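Local coordinates for protein putative mannose-6-phosphate isomerase YvyI (Bacillus subtilis, PDB 1QWR) that probably interconverts D-mannose 6-phosphate and D-fructose 6-phosphate as a zinc-dependent type 1 mannose-6-phosphate isomerase of the cupin clan, at residues R26-Y31 with I123-E128. Residues are numbered along the deposited sequence; the frame is centred on the assembly and turned at random.
Sequences RDRFGY and IIDCKE. With ACT (acetate ion), chain F; FMT (formic acid), chain G.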
loop_
_atom_site.group_PDB
_atom_site.type_symbol
_atom_site.label_atom_id
_atom_site.label_comp_id
_atom_site.label_asym_id
_atom_site.label_seq_id
_atom_site.Cartn_x
_atom_site.Cartn_y
_atom_site.Cartn_z
ATOM N N ARG A 26 -11.475 11.987 -3.716
ATOM C CA ARG A 26 -12.837 12.252 -4.137
ATOM C C ARG A 26 -12.825 12.649 -5.613
ATOM O O ARG A 26 -13.604 12.133 -6.411
ATOM C CB ARG A 26 -13.468 13.388 -3.320
ATOM C CG ARG A 26 -14.856 13.753 -3.857
ATOM C CD ARG A 26 -15.533 14.830 -3.042
ATOM N NE ARG A 26 -14.807 16.090 -3.066
ATOM C CZ ARG A 26 -14.475 16.758 -1.969
ATOM N NH1 ARG A 26 -14.804 16.275 -0.779
ATOM N NH2 ARG A 26 -13.834 17.917 -2.061
ATOM N N ASP A 27 -11.917 13.552 -5.985
ATOM C CA ASP A 27 -11.863 14.045 -7.376
ATOM C C ASP A 27 -11.531 12.993 -8.446
ATOM O O ASP A 27 -12.071 13.027 -9.557
ATOM C CB ASP A 27 -10.843 15.206 -7.503
ATOM C CG ASP A 27 -11.161 16.389 -6.581
ATOM O OD1 ASP A 27 -12.350 16.644 -6.299
ATOM O OD2 ASP A 27 -10.210 17.080 -6.147
ATOM N N ARG A 28 -10.661 12.049 -8.116
ATOM C CA ARG A 28 -10.256 11.047 -9.089
ATOM C C ARG A 28 -10.885 9.669 -8.927
ATOM O O ARG A 28 -10.941 8.906 -9.893
ATOM C CB ARG A 28 -8.731 10.943 -9.077
ATOM C CG ARG A 28 -8.095 12.315 -9.170
ATOM C CD ARG A 28 -6.595 12.272 -9.299
ATOM N NE ARG A 28 -6.170 11.578 -10.511
ATOM C CZ ARG A 28 -4.956 11.687 -11.034
ATOM N NH1 ARG A 28 -4.056 12.466 -10.450
ATOM N NH2 ARG A 28 -4.643 11.016 -12.131
ATOM N N PHE A 29 -11.373 9.351 -7.727
ATOM C CA PHE A 29 -11.988 8.045 -7.488
ATOM C C PHE A 29 -13.475 8.129 -7.098
ATOM O O PHE A 29 -14.133 7.093 -6.902
ATOM C CB PHE A 29 -11.208 7.283 -6.392
ATOM C CG PHE A 29 -9.854 6.788 -6.836
ATOM C CD1 PHE A 29 -9.726 5.577 -7.501
ATOM C CD2 PHE A 29 -8.716 7.569 -6.650
ATOM C CE1 PHE A 29 -8.484 5.141 -7.988
ATOM C CE2 PHE A 29 -7.479 7.147 -7.131
ATOM C CZ PHE A 29 -7.358 5.937 -7.802
ATOM N N GLY A 30 -14.002 9.351 -6.979
ATOM C CA GLY A 30 -15.402 9.514 -6.621
ATOM C C GLY A 30 -15.766 9.173 -5.186
ATOM O O GLY A 30 -16.960 9.073 -4.828
ATOM N N TYR A 31 -14.756 9.007 -4.344
ATOM C CA TYR A 31 -15.003 8.674 -2.942
ATOM C C TYR A 31 -15.556 9.826 -2.102
ATOM O O TYR A 31 -15.249 10.994 -2.332
ATOM C CB TYR A 31 -13.709 8.233 -2.252
ATOM C CG TYR A 31 -13.062 6.979 -2.782
ATOM C CD1 TYR A 31 -13.830 5.878 -3.182
ATOM C CD2 TYR A 31 -11.668 6.857 -2.803
ATOM C CE1 TYR A 31 -13.219 4.680 -3.581
ATOM C CE2 TYR A 31 -11.062 5.679 -3.199
ATOM C CZ TYR A 31 -11.839 4.595 -3.581
ATOM O OH TYR A 31 -11.213 3.426 -3.941
ATOM N N ILE A 123 3.475 4.126 -8.408
ATOM C CA ILE A 123 3.087 5.501 -8.657
ATOM C C ILE A 123 2.003 5.553 -9.740
ATOM O O ILE A 123 2.282 5.363 -10.932
ATOM C CB ILE A 123 4.295 6.339 -9.112
ATOM C CG1 ILE A 123 5.452 6.179 -8.110
ATOM C CG2 ILE A 123 3.872 7.810 -9.296
ATOM C CD1 ILE A 123 5.120 6.632 -6.651
ATOM N N ILE A 124 0.767 5.809 -9.329
ATOM C CA ILE A 124 -0.321 5.869 -10.286
ATOM C C ILE A 124 -0.164 7.131 -11.127
ATOM O O ILE A 124 -0.235 7.080 -12.355
ATOM C CB ILE A 124 -1.706 5.905 -9.584
ATOM C CG1 ILE A 124 -1.920 4.625 -8.757
ATOM C CG2 ILE A 124 -2.805 5.986 -10.638
ATOM C CD1 ILE A 124 -3.031 4.750 -7.695
ATOM N N ASP A 125 0.069 8.257 -10.463
ATOM C CA ASP A 125 0.231 9.531 -11.169
ATOM C C ASP A 125 1.051 10.456 -10.276
ATOM O O ASP A 125 1.176 10.237 -9.069
ATOM C CB ASP A 125 -1.146 10.155 -11.437
ATOM C CG ASP A 125 -1.116 11.232 -12.528
ATOM O OD1 ASP A 125 -0.044 11.503 -13.101
ATOM O OD2 ASP A 125 -2.182 11.810 -12.813
ATOM N N CYS A 126 1.613 11.494 -10.870
ATOM C CA CYS A 126 2.418 12.427 -10.102
ATOM C C CYS A 126 2.736 13.612 -10.987
ATOM O O CYS A 126 2.630 13.525 -12.212
ATOM C CB CYS A 126 3.727 11.767 -9.618
ATOM S SG CYS A 126 4.957 11.305 -10.877
ATOM N N LYS A 127 3.119 14.715 -10.360
ATOM C CA LYS A 127 3.458 15.915 -11.114
ATOM C C LYS A 127 4.800 15.727 -11.793
ATOM O O LYS A 127 5.618 14.888 -11.381
ATOM C CB LYS A 127 3.500 17.141 -10.198
ATOM C CG LYS A 127 4.558 17.080 -9.106
ATOM C CD LYS A 127 4.623 18.394 -8.342
ATOM C CE LYS A 127 5.561 18.309 -7.153
ATOM N NZ LYS A 127 5.681 19.638 -6.471
ATOM N N GLU A 128 5.019 16.518 -12.839
ATOM C CA GLU A 128 6.244 16.461 -13.616
ATOM C C GLU A 128 7.553 16.435 -12.815
ATOM O O GLU A 128 8.441 15.642 -13.123
ATOM C CB GLU A 128 6.273 17.626 -14.625
ATOM C CG GLU A 128 7.583 17.759 -15.420
ATOM C CD GLU A 128 8.672 18.530 -14.673
ATOM O OE1 GLU A 128 8.455 19.726 -14.368
ATOM O OE2 GLU A 128 9.749 17.949 -14.394
HETATM C C ACT F . -18.187 14.310 -0.334
HETATM O O ACT F . -19.164 13.513 -0.276
HETATM O OXT ACT F . -17.045 14.065 0.154
HETATM C CH3 ACT F . -18.327 15.516 -1.253
HETATM C C FMT G . -1.416 14.221 -8.104
HETATM O O1 FMT G . -0.899 13.843 -9.212
HETATM O O2 FMT G . -2.591 13.741 -7.921
#
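The guanidinium of R28 meets the D125 carboxylate with its edge, the two planes almost perpendicular, 85° apart. Both terminal nitrogens converge on the single oxygen OD2, making a forked salt bridge. R28 NH2 gives D125 OD2 the short, fairly straight bond, 2.7 Å, reaching the anti lone pair from within the guanidinium plane; R28 NH1 adds a weak one to the same OD2 at 3.1 Å. On its other side, facing away from NH2, R28 NH1 makes a weak bond, 3.2 Å, to O2 of a formic acid molecule probably from the crystallisation liquor. The other carboxylate oxygen, D125 OD1, accepts the backbone N-H of C126, N to OD1 2.8 Å, from above the carboxylate plane, which may help limit its rotation. D125 sends its carboxylate toward the arginine because chi1 (-162°) sets CG trans to N. Beside this polar bridge the F29 ring approaches I124 obliquely, CZ 4.5 Å from CD1, a loose apolar contact, while F29 CB sits over one face of the Y31 ring. K293 makes a cation-pi contact with F29. I124 and D125 form a classic beta bulge opposite L183, which the side chains of R28, F29 and I124 all touch. This structural packing, away from the zinc site, ties helix 24-29 to the end of strand 119-126 across strand 182-189, with L89 of strand 85-92 against both F29 and I124.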